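Local coordinates for protein KLLA0F12672p (Kluyveromyces lactis, PDB 4M3O) that probably dephosphorylates the C-terminal heptapeptide repeats of RNA polymerase II through its zinc-binding Rtr1/RPAP2 domain, regulating transcription, at residues T40-D45 with L78-Q83; T48-S53 with I149-E154; L64-N69 with L108-T113. All blocks are in the same frame, centred on the assembly; numbering follows the deposited sequence.

Contact 1 (T40-D45 with L78-Q83). With ZN (zinc ion), chain C.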
loop_
_atom_site.group_PDB
_atom_site.type_symbol
_atom_site.label_atom_id
_atom_site.label_comp_id
_atom_site.label_asym_id
_atom_site.label_seq_id
_atom_site.Cartn_x
_atom_site.Cartn_y
_atom_site.Cartn_z
ATOM N N THR A 40 -10.709 -0.648 1.163
ATOM C CA THR A 40 -12.016 -0.223 0.689
ATOM C C THR A 40 -11.935 0.097 -0.780
ATOM O O THR A 40 -12.902 -0.156 -1.490
ATOM C CB THR A 40 -12.548 0.991 1.474
ATOM O OG1 THR A 40 -11.525 1.988 1.604
ATOM C CG2 THR A 40 -12.901 0.554 2.829
ATOM N N LYS A 41 -10.769 0.590 -1.234
ATOM C CA LYS A 41 -10.548 1.040 -2.623
ATOM C C LYS A 41 -9.222 0.514 -3.165
ATOM O O LYS A 41 -8.343 0.121 -2.373
ATOM C CB LYS A 41 -10.461 2.568 -2.681
ATOM C CG LYS A 41 -11.736 3.241 -2.252
ATOM C CD LYS A 41 -11.578 4.744 -2.141
ATOM C CE LYS A 41 -12.961 5.370 -1.947
ATOM N NZ LYS A 41 -12.940 6.834 -2.188
ATOM N N ASP A 42 -9.079 0.529 -4.495
ATOM C CA ASP A 42 -7.851 0.109 -5.154
ATOM C C ASP A 42 -7.177 1.366 -5.593
ATOM O O ASP A 42 -7.830 2.393 -5.708
ATOM C CB ASP A 42 -8.137 -0.820 -6.314
ATOM C CG ASP A 42 -9.036 -2.009 -5.899
ATOM O OD1 ASP A 42 -8.847 -2.575 -4.797
ATOM O OD2 ASP A 42 -9.925 -2.394 -6.691
ATOM N N VAL A 43 -5.875 1.286 -5.840
ATOM C CA VAL A 43 -5.047 2.435 -6.199
ATOM C C VAL A 43 -5.209 2.724 -7.684
ATOM O O VAL A 43 -5.152 1.842 -8.512
ATOM C CB VAL A 43 -3.565 2.174 -5.912
ATOM C CG1 VAL A 43 -2.697 3.229 -6.593
ATOM C CG2 VAL A 43 -3.349 2.103 -4.394
ATOM N N LYS A 44 -5.427 3.973 -8.042
ATOM C CA LYS A 44 -5.890 4.188 -9.375
ATOM C C LYS A 44 -4.782 4.062 -10.391
ATOM O O LYS A 44 -5.001 3.536 -11.448
ATOM C CB LYS A 44 -6.659 5.476 -9.456
ATOM C CG LYS A 44 -5.858 6.720 -9.709
ATOM C CD LYS A 44 -6.802 7.824 -10.169
ATOM C CE LYS A 44 -7.720 7.352 -11.294
ATOM N NZ LYS A 44 -6.921 6.771 -12.414
ATOM N N ASP A 45 -3.577 4.482 -10.082
ATOM C CA ASP A 45 -2.576 4.585 -11.097
ATOM C C ASP A 45 -1.176 4.497 -10.519
ATOM O O ASP A 45 -0.962 4.482 -9.293
ATOM C CB ASP A 45 -2.722 5.985 -11.805
ATOM C CG ASP A 45 -2.711 7.173 -10.789
ATOM O OD1 ASP A 45 -3.175 8.313 -11.111
ATOM O OD2 ASP A 45 -2.288 6.953 -9.622
ATOM N N LEU A 78 -3.125 -2.002 -7.027
ATOM C CA LEU A 78 -3.662 -1.522 -8.316
ATOM C C LEU A 78 -4.740 -2.418 -8.926
ATOM O O LEU A 78 -5.371 -2.020 -9.880
ATOM C CB LEU A 78 -2.566 -1.422 -9.326
ATOM C CG LEU A 78 -1.559 -0.289 -9.118
ATOM C CD1 LEU A 78 -0.379 -0.621 -10.013
ATOM C CD2 LEU A 78 -2.185 1.064 -9.533
ATOM N N CYS A 79 -4.954 -3.596 -8.366
ATOM C CA CYS A 79 -5.853 -4.567 -8.964
ATOM C C CYS A 79 -7.243 -4.501 -8.355
ATOM O O CYS A 79 -7.383 -4.354 -7.128
ATOM C CB CYS A 79 -5.322 -5.954 -8.673
ATOM S SG CYS A 79 -6.047 -7.299 -9.640
ATOM N N SER A 80 -8.259 -4.702 -9.179
ATOM C CA SER A 80 -9.628 -4.735 -8.689
ATOM C C SER A 80 -10.233 -6.129 -8.848
ATOM O O SER A 80 -11.428 -6.284 -8.757
ATOM C CB SER A 80 -10.471 -3.694 -9.450
ATOM O OG SER A 80 -10.434 -3.986 -10.828
ATOM N N LYS A 81 -9.414 -7.142 -9.064
ATOM C CA LYS A 81 -9.893 -8.530 -8.935
ATOM C C LYS A 81 -9.615 -9.114 -7.545
ATOM O O LYS A 81 -8.933 -8.489 -6.697
ATOM C CB LYS A 81 -9.245 -9.412 -9.992
ATOM C CG LYS A 81 -9.384 -8.773 -11.352
ATOM C CD LYS A 81 -8.773 -9.587 -12.462
ATOM C CE LYS A 81 -8.647 -8.700 -13.680
ATOM N NZ LYS A 81 -8.744 -9.512 -14.908
ATOM N N SER A 82 -10.135 -10.328 -7.339
ATOM C CA SER A 82 -9.844 -11.170 -6.165
ATOM C C SER A 82 -8.628 -11.989 -6.382
ATOM O O SER A 82 -8.296 -12.264 -7.548
ATOM C CB SER A 82 -10.970 -12.183 -5.981
ATOM O OG SER A 82 -12.137 -11.479 -5.748
ATOM N N GLN A 83 -8.054 -12.494 -5.319
ATOM C CA GLN A 83 -7.066 -13.516 -5.442
ATOM C C GLN A 83 -7.719 -14.651 -6.184
ATOM O O GLN A 83 -8.903 -14.765 -6.200
ATOM C CB GLN A 83 -6.577 -13.953 -4.076
ATOM C CG GLN A 83 -7.657 -14.481 -3.144
ATOM C CD GLN A 83 -8.264 -13.418 -2.259
ATOM O OE1 GLN A 83 -8.747 -12.421 -2.727
ATOM N NE2 GLN A 83 -8.252 -13.647 -0.986
HETATM ZN ZN ZN C . -4.411 -8.872 -9.284
HETATM O O HOH W 1 -5.448 0.462 -10.791
#
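The carboxylate of Asp-42 lies flat beneath the carbonyl oxygen of Cys-79: Cys-79 O stands almost straight above Asp-42 CG, 3.1 Å away. The same face carries Ser-80 toward its OD2 end, where Asp-42 OD2 meets Ser-80 CA at 3.1 Å, with CB of the serine leaning round toward the edge. At the other oxygen, OD1, the carboxylate is held by salt bridges to Arg-68 and Arg-73. CG is anti to the carbonyl carbon (chi1 -52°), which sets that carbon beneath Cys-79 O. Carboxylate and carbonyl are both acceptors, so the two arginines probably offset their repulsion; Arg-68 also sends a weak hydrogen bond to Cys-79 O. An alanine in place of Asp-42 would probably leave Arg-68 and Arg-73 without this shared negative mate and open a gap beneath Cys-79 O and Ser-80.

Beside this polar patch Leu-78 turns its CD2 branch obliquely across Val-43, reaching Val-43 CG1 at 3.7 Å. The same methyl also sits against the valine's carbonyl, Leu-78 CD2 to Val-43 O being 3.2 Å. Water 1 bridges the two backbones, 2.7 Å from Val-43 O and 2.6 Å from Leu-78 O.

Cys-79 spends its sulfur on the metal, SG binding the zinc ion at 2.3 Å, with Cys-74, Cys-112 and His-116 as the other ligands. Lys-81 N donates a fairly straight hydrogen bond to that sulfur (161°), which is likely to steady the thiolate.

In the fold, the contact sets the zinc loop against strand 42-43, which pairs in parallel with strand 2-3 through Ala-3. Asp-45 is the N-cap of helix 46-52, its OD2 bonded to Thr-48 OG1, and Val-43 and Leu-78 both pack on that helix at Met-49.

Contact 2 (T48-S53 with I149-E154); sequences TMKYIS and IQLLEE
Apolar contact joins Met-49 to Leu-151, whose side chains run obliquely past one another. Leu-151 spreads both branches over the start of the methionine chain: CD1 lies 3.9 Å from Met-49 CB, and CD2 is as close to CG. The methionine has its CG anti to the backbone N (chi1 -157°), which carries that carbon toward the leucine, and the leucine in turn also touches Tyr-123 of helix 114-125. A second, mixed contact is tighter. Ser-53 OG comes within 3.1 Å of Ile-149 CG1, while its hydroxyl donates back to the helix at Lys-50 O, 2.8 Å away and tilted 27° from that carbonyl's plane.

The hydrogen bond across the contact belongs to Lys-50. Its chain stretches past Ile-149 and bends at the last torsion, and NZ donates to Ile-149 O at 3.2 Å, lying in the carbonyl plane. Water 2 extends this link, accepting from Lys-50 NZ and, at 2.7 Å, from Leu-151 N. Glu-148 offers the ammonium a further ion pair, long and weak.

The polar links thus go to backbone atoms of segment 149-154, Ile-149 O and Leu-151 N, and need no particular side chain there. Side-chain identity counts instead where Leu-151 packs on Met-49 and Ile-149 on Ser-53, joining this extended C-terminal segment to helix 46-52 without strand pairing.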
loop_
_atom_site.group_PDB
_atom_site.type_symbol
_atom_site.label_atom_id
_atom_site.label_comp_id
_atom_site.label_asym_id
_atom_site.label_seq_id
_atom_site.Cartn_x
_atom_site.Cartn_y
_atom_site.Cartn_z
ATOM N N THR A 48 0.125 7.250 -7.961
ATOM C CA THR A 48 -0.371 7.103 -6.630
ATOM C C THR A 48 0.391 5.952 -5.869
ATOM O O THR A 48 0.805 6.065 -4.724
ATOM C CB THR A 48 -1.903 6.900 -6.650
ATOM O OG1 THR A 48 -2.555 7.975 -7.360
ATOM C CG2 THR A 48 -2.431 6.850 -5.196
ATOM N N MET A 49 0.617 4.879 -6.590
ATOM C CA MET A 49 1.341 3.710 -6.124
ATOM C C MET A 49 2.757 4.110 -5.721
ATOM O O MET A 49 3.261 3.739 -4.621
ATOM C CB MET A 49 1.261 2.719 -7.270
ATOM C CG MET A 49 1.435 1.294 -6.970
ATOM S SD MET A 49 0.410 0.591 -5.664
ATOM C CE MET A 49 1.486 -0.825 -5.596
ATOM N N LYS A 50 3.380 4.984 -6.505
ATOM C CA LYS A 50 4.731 5.472 -6.156
ATOM C C LYS A 50 4.695 6.432 -4.961
ATOM O O LYS A 50 5.608 6.421 -4.138
ATOM C CB LYS A 50 5.396 6.184 -7.286
ATOM C CG LYS A 50 5.651 5.345 -8.532
ATOM C CD LYS A 50 5.809 6.282 -9.766
ATOM C CE LYS A 50 5.983 5.489 -11.057
ATOM N NZ LYS A 50 7.402 5.085 -11.279
ATOM N N TYR A 51 3.632 7.216 -4.865
ATOM C CA TYR A 51 3.456 8.114 -3.713
ATOM C C TYR A 51 3.279 7.337 -2.374
ATOM O O TYR A 51 3.844 7.698 -1.366
ATOM C CB TYR A 51 2.242 9.016 -3.984
ATOM C CG TYR A 51 1.814 9.878 -2.850
ATOM C CD1 TYR A 51 2.557 10.995 -2.484
ATOM C CD2 TYR A 51 0.660 9.579 -2.123
ATOM C CE1 TYR A 51 2.172 11.802 -1.405
ATOM C CE2 TYR A 51 0.236 10.395 -1.072
ATOM C CZ TYR A 51 0.996 11.503 -0.717
ATOM O OH TYR A 51 0.576 12.252 0.361
ATOM N N ILE A 52 2.457 6.290 -2.392
ATOM C CA ILE A 52 2.182 5.398 -1.219
ATOM C C ILE A 52 3.403 4.926 -0.463
ATOM O O ILE A 52 3.362 4.744 0.740
ATOM C CB ILE A 52 1.448 4.120 -1.705
ATOM C CG1 ILE A 52 0.121 4.477 -2.268
ATOM C CG2 ILE A 52 1.129 3.175 -0.588
ATOM C CD1 ILE A 52 -0.509 5.569 -1.492
ATOM N N SER A 53 4.448 4.615 -1.227
ATOM C CA SER A 53 5.589 3.901 -0.735
ATOM C C SER A 53 6.190 4.634 0.412
ATOM O O SER A 53 6.747 4.007 1.305
ATOM C CB SER A 53 6.620 3.628 -1.865
ATOM O OG SER A 53 7.104 4.870 -2.427
ATOM N N ILE A 149 10.472 4.928 -6.768
ATOM C CA ILE A 149 10.108 3.534 -6.714
ATOM C C ILE A 149 9.703 3.182 -8.145
ATOM O O ILE A 149 9.108 4.001 -8.813
ATOM C CB ILE A 149 8.934 3.260 -5.712
ATOM C CG1 ILE A 149 9.244 3.836 -4.341
ATOM C CG2 ILE A 149 8.698 1.760 -5.522
ATOM C CD1 ILE A 149 10.509 3.347 -3.647
ATOM N N GLN A 150 10.028 1.971 -8.571
ATOM C CA GLN A 150 9.771 1.487 -9.932
ATOM C C GLN A 150 8.601 0.492 -9.859
ATOM O O GLN A 150 8.552 -0.316 -8.920
ATOM C CB GLN A 150 10.954 0.686 -10.413
ATOM C CG GLN A 150 12.307 1.326 -10.370
ATOM C CD GLN A 150 12.368 2.334 -11.456
ATOM O OE1 GLN A 150 12.476 2.005 -12.670
ATOM N NE2 GLN A 150 12.133 3.565 -11.047
ATOM N N LEU A 151 7.737 0.510 -10.857
ATOM C CA LEU A 151 6.606 -0.427 -10.909
ATOM C C LEU A 151 6.812 -1.381 -12.096
ATOM O O LEU A 151 7.156 -0.959 -13.153
ATOM C CB LEU A 151 5.309 0.347 -11.152
ATOM C CG LEU A 151 4.922 1.247 -9.996
ATOM C CD1 LEU A 151 3.584 1.884 -10.284
ATOM C CD2 LEU A 151 4.859 0.540 -8.686
ATOM N N LEU A 152 6.573 -2.650 -11.929
ATOM C CA LEU A 152 6.753 -3.590 -12.990
ATOM C C LEU A 152 5.551 -3.676 -13.907
ATOM O O LEU A 152 4.472 -3.901 -13.449
ATOM C CB LEU A 152 7.024 -4.944 -12.383
ATOM C CG LEU A 152 7.132 -6.119 -13.315
ATOM C CD1 LEU A 152 8.336 -5.958 -14.211
ATOM C CD2 LEU A 152 7.211 -7.388 -12.524
ATOM N N GLU A 153 5.750 -3.499 -15.204
ATOM C CA GLU A 153 4.672 -3.682 -16.174
ATOM C C GLU A 153 4.177 -5.144 -16.123
ATOM O O GLU A 153 4.998 -6.109 -16.097
ATOM C CB GLU A 153 5.179 -3.358 -17.582
ATOM C CG GLU A 153 5.592 -1.883 -17.794
ATOM C CD GLU A 153 7.015 -1.540 -17.297
ATOM O OE1 GLU A 153 7.713 -2.478 -16.815
ATOM O OE2 GLU A 153 7.452 -0.356 -17.433
ATOM N N GLU A 154 2.866 -5.333 -16.153
ATOM C CA GLU A 154 2.300 -6.675 -16.074
ATOM C C GLU A 154 2.770 -7.533 -17.194
ATOM O O GLU A 154 3.108 -8.725 -16.983
ATOM C CB GLU A 154 0.764 -6.673 -16.223
ATOM C CG GLU A 154 0.001 -6.532 -14.939
ATOM C CD GLU A 154 -0.543 -5.137 -14.766
ATOM O OE1 GLU A 154 0.119 -4.217 -15.322
ATOM O OE2 GLU A 154 -1.622 -4.983 -14.098
HETATM O O HOH W 2 8.255 2.440 -12.720
#

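Contact 3 (L64-N69 with L108-T113). With ZN (zinc ion), chain C.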
loop_
_atom_site.group_PDB
_atom_site.type_symbol
_atom_site.label_atom_id
_atom_site.label_comp_id
_atom_site.label_asym_id
_atom_site.label_seq_id
_atom_site.Cartn_x
_atom_site.Cartn_y
_atom_site.Cartn_z
ATOM N N LEU A 64 -0.910 -5.109 4.440
ATOM C CA LEU A 64 -1.852 -4.607 3.442
ATOM C C LEU A 64 -2.399 -5.760 2.575
ATOM O O LEU A 64 -3.619 -5.886 2.335
ATOM C CB LEU A 64 -1.182 -3.521 2.591
ATOM C CG LEU A 64 -2.009 -2.734 1.568
ATOM C CD1 LEU A 64 -1.277 -1.596 0.889
ATOM C CD2 LEU A 64 -2.510 -3.614 0.463
ATOM N N VAL A 65 -1.495 -6.587 2.077
ATOM C CA VAL A 65 -1.850 -7.658 1.194
ATOM C C VAL A 65 -2.791 -8.603 1.945
ATOM O O VAL A 65 -3.749 -9.094 1.393
ATOM C CB VAL A 65 -0.565 -8.404 0.720
ATOM C CG1 VAL A 65 -0.863 -9.760 0.105
ATOM C CG2 VAL A 65 0.235 -7.561 -0.282
ATOM N N GLN A 66 -2.472 -8.914 3.190
ATOM C CA GLN A 66 -3.308 -9.850 3.972
ATOM C C GLN A 66 -4.732 -9.281 4.158
ATOM O O GLN A 66 -5.714 -9.914 3.878
ATOM C CB GLN A 66 -2.688 -10.018 5.356
ATOM C CG GLN A 66 -2.373 -11.443 5.696
ATOM C CD GLN A 66 -1.192 -11.977 4.917
ATOM O OE1 GLN A 66 -1.282 -12.296 3.718
ATOM N NE2 GLN A 66 -0.063 -12.107 5.610
ATOM N N GLU A 67 -4.800 -8.067 4.655
ATOM C CA GLU A 67 -6.086 -7.394 4.877
ATOM C C GLU A 67 -6.881 -7.284 3.581
ATOM O O GLU A 67 -8.107 -7.479 3.585
ATOM C CB GLU A 67 -5.834 -6.018 5.471
ATOM C CG GLU A 67 -6.724 -5.547 6.569
ATOM C CD GLU A 67 -6.738 -6.491 7.718
ATOM O OE1 GLU A 67 -7.824 -7.007 7.980
ATOM O OE2 GLU A 67 -5.671 -6.716 8.318
ATOM N N ARG A 68 -6.201 -7.057 2.452
ATOM C CA ARG A 68 -6.931 -7.015 1.173
ATOM C C ARG A 68 -7.513 -8.385 0.797
ATOM O O ARG A 68 -8.672 -8.501 0.297
ATOM C CB ARG A 68 -6.068 -6.460 0.034
ATOM C CG ARG A 68 -5.943 -4.928 0.013
ATOM C CD ARG A 68 -4.954 -4.468 -1.030
ATOM N NE ARG A 68 -5.324 -4.822 -2.391
ATOM C CZ ARG A 68 -6.133 -4.086 -3.144
ATOM N NH1 ARG A 68 -6.677 -2.970 -2.631
ATOM N NH2 ARG A 68 -6.419 -4.486 -4.399
ATOM N N ASN A 69 -6.724 -9.425 1.024
ATOM C CA ASN A 69 -7.222 -10.764 0.779
ATOM C C ASN A 69 -8.498 -11.139 1.649
ATOM O O ASN A 69 -9.415 -11.764 1.161
ATOM C CB ASN A 69 -6.099 -11.775 1.024
ATOM C CG ASN A 69 -4.983 -11.696 -0.007
ATOM O OD1 ASN A 69 -5.092 -11.043 -1.074
ATOM N ND2 ASN A 69 -3.901 -12.359 0.311
ATOM N N LEU A 108 -1.259 -17.945 -5.589
ATOM C CA LEU A 108 -2.652 -17.830 -6.024
ATOM C C LEU A 108 -3.650 -17.637 -4.867
ATOM O O LEU A 108 -4.804 -17.249 -5.084
ATOM C CB LEU A 108 -3.070 -19.016 -6.895
ATOM C CG LEU A 108 -2.884 -18.994 -8.437
ATOM C CD1 LEU A 108 -2.842 -17.604 -9.065
ATOM C CD2 LEU A 108 -1.636 -19.780 -8.795
ATOM N N THR A 109 -3.207 -17.822 -3.641
ATOM C CA THR A 109 -4.096 -17.554 -2.513
ATOM C C THR A 109 -4.085 -16.047 -2.126
ATOM O O THR A 109 -4.962 -15.581 -1.420
ATOM C CB THR A 109 -3.765 -18.463 -1.320
ATOM O OG1 THR A 109 -2.499 -18.095 -0.784
ATOM C CG2 THR A 109 -3.721 -19.949 -1.770
ATOM N N GLU A 110 -3.124 -15.301 -2.675
ATOM C CA GLU A 110 -2.917 -13.891 -2.372
ATOM C C GLU A 110 -3.063 -12.932 -3.588
ATOM O O GLU A 110 -3.364 -11.743 -3.430
ATOM C CB GLU A 110 -1.537 -13.739 -1.760
ATOM C CG GLU A 110 -1.351 -14.474 -0.455
ATOM C CD GLU A 110 0.040 -14.305 0.121
ATOM O OE1 GLU A 110 0.963 -13.780 -0.549
ATOM O OE2 GLU A 110 0.225 -14.746 1.253
ATOM N N TYR A 111 -2.928 -13.476 -4.784
ATOM C CA TYR A 111 -2.959 -12.705 -6.010
ATOM C C TYR A 111 -3.854 -13.365 -7.004
ATOM O O TYR A 111 -4.011 -14.577 -6.954
ATOM C CB TYR A 111 -1.516 -12.600 -6.571
ATOM C CG TYR A 111 -0.672 -11.912 -5.583
ATOM C CD1 TYR A 111 0.158 -12.633 -4.714
ATOM C CD2 TYR A 111 -0.731 -10.521 -5.466
ATOM C CE1 TYR A 111 0.907 -11.966 -3.742
ATOM C CE2 TYR A 111 0.033 -9.854 -4.510
ATOM C CZ TYR A 111 0.842 -10.573 -3.650
ATOM O OH TYR A 111 1.550 -9.883 -2.653
ATOM N N CYS A 112 -4.328 -12.580 -7.968
ATOM C CA CYS A 112 -5.151 -13.056 -9.083
ATOM C C CYS A 112 -4.345 -13.921 -10.054
ATOM O O CYS A 112 -4.890 -14.873 -10.625
ATOM C CB CYS A 112 -5.789 -11.873 -9.864
ATOM S SG CYS A 112 -4.594 -10.721 -10.618
ATOM N N THR A 113 -3.050 -13.629 -10.183
ATOM C CA THR A 113 -2.152 -14.218 -11.227
ATOM C C THR A 113 -0.692 -14.270 -10.777
ATOM O O THR A 113 -0.320 -13.631 -9.778
ATOM C CB THR A 113 -2.103 -13.318 -12.513
ATOM O OG1 THR A 113 -1.737 -11.961 -12.149
ATOM C CG2 THR A 113 -3.454 -13.294 -13.176
HETATM ZN ZN ZN C . -4.411 -8.872 -9.284
#
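Glu-110 meets Asn-69 early in the second segment, laying its backbone and the CB and CG of its side chain against the asparagine amide. Beyond CG the glutamate is extended (chi2 180°), and its carboxylate passes obliquely by Gln-66, whose OE1 stays 3.8 Å from Glu-110 OE2, a loose approach.

Tyr-111 follows, its side chain crossing that of Val-65 at about a right angle. The phenol tip sits by both valine methyls: Tyr-111 OH is 3.6 Å from Val-65 CG2 and 3.7 Å from CG1. That hydroxyl also has a hydrogen bond to Ser-120 OG, which is likely to hold the phenol tip in place. Cys-112 comes next and binds the zinc ion through SG at 2.3 Å, together with Cys-74, Cys-79 and His-116. Thr-113 is the N-cap of helix 114-125, its OG1 bonded to His-116 N, so that the capped backbone N belongs to a zinc ligand.

Through Tyr-111 the contact links helix 58-70, at Val-65, to helix 114-125, at Ser-120, while the first of these packs through Leu-64 and Arg-68 on helix 24-40.

How the contacts relate
Contacts 1 and 3 lie on the zinc site, their centres about 11 Å apart, each supplying one cysteine ligand; a probable hydrogen bond from Gln-83 to Asn-69 O also ties them. Contact 2 is centred about 13 Å from contact 1, and strand 42-43 leads on to its helix 46-52, which helix 58-70 of contact 3 follows. Contacts 2 and 3 do not touch, their centres about 17 Å apart. Along the chain contact 1 crosses both others, and contact 3 is nested within the loop contact 2 closes. With Glu-154 hydrogen-bonded to the zinc ligand His-116, early, central and C-terminal segments gather near one metal, consistent with a compact zinc-centred Rtr1 domain.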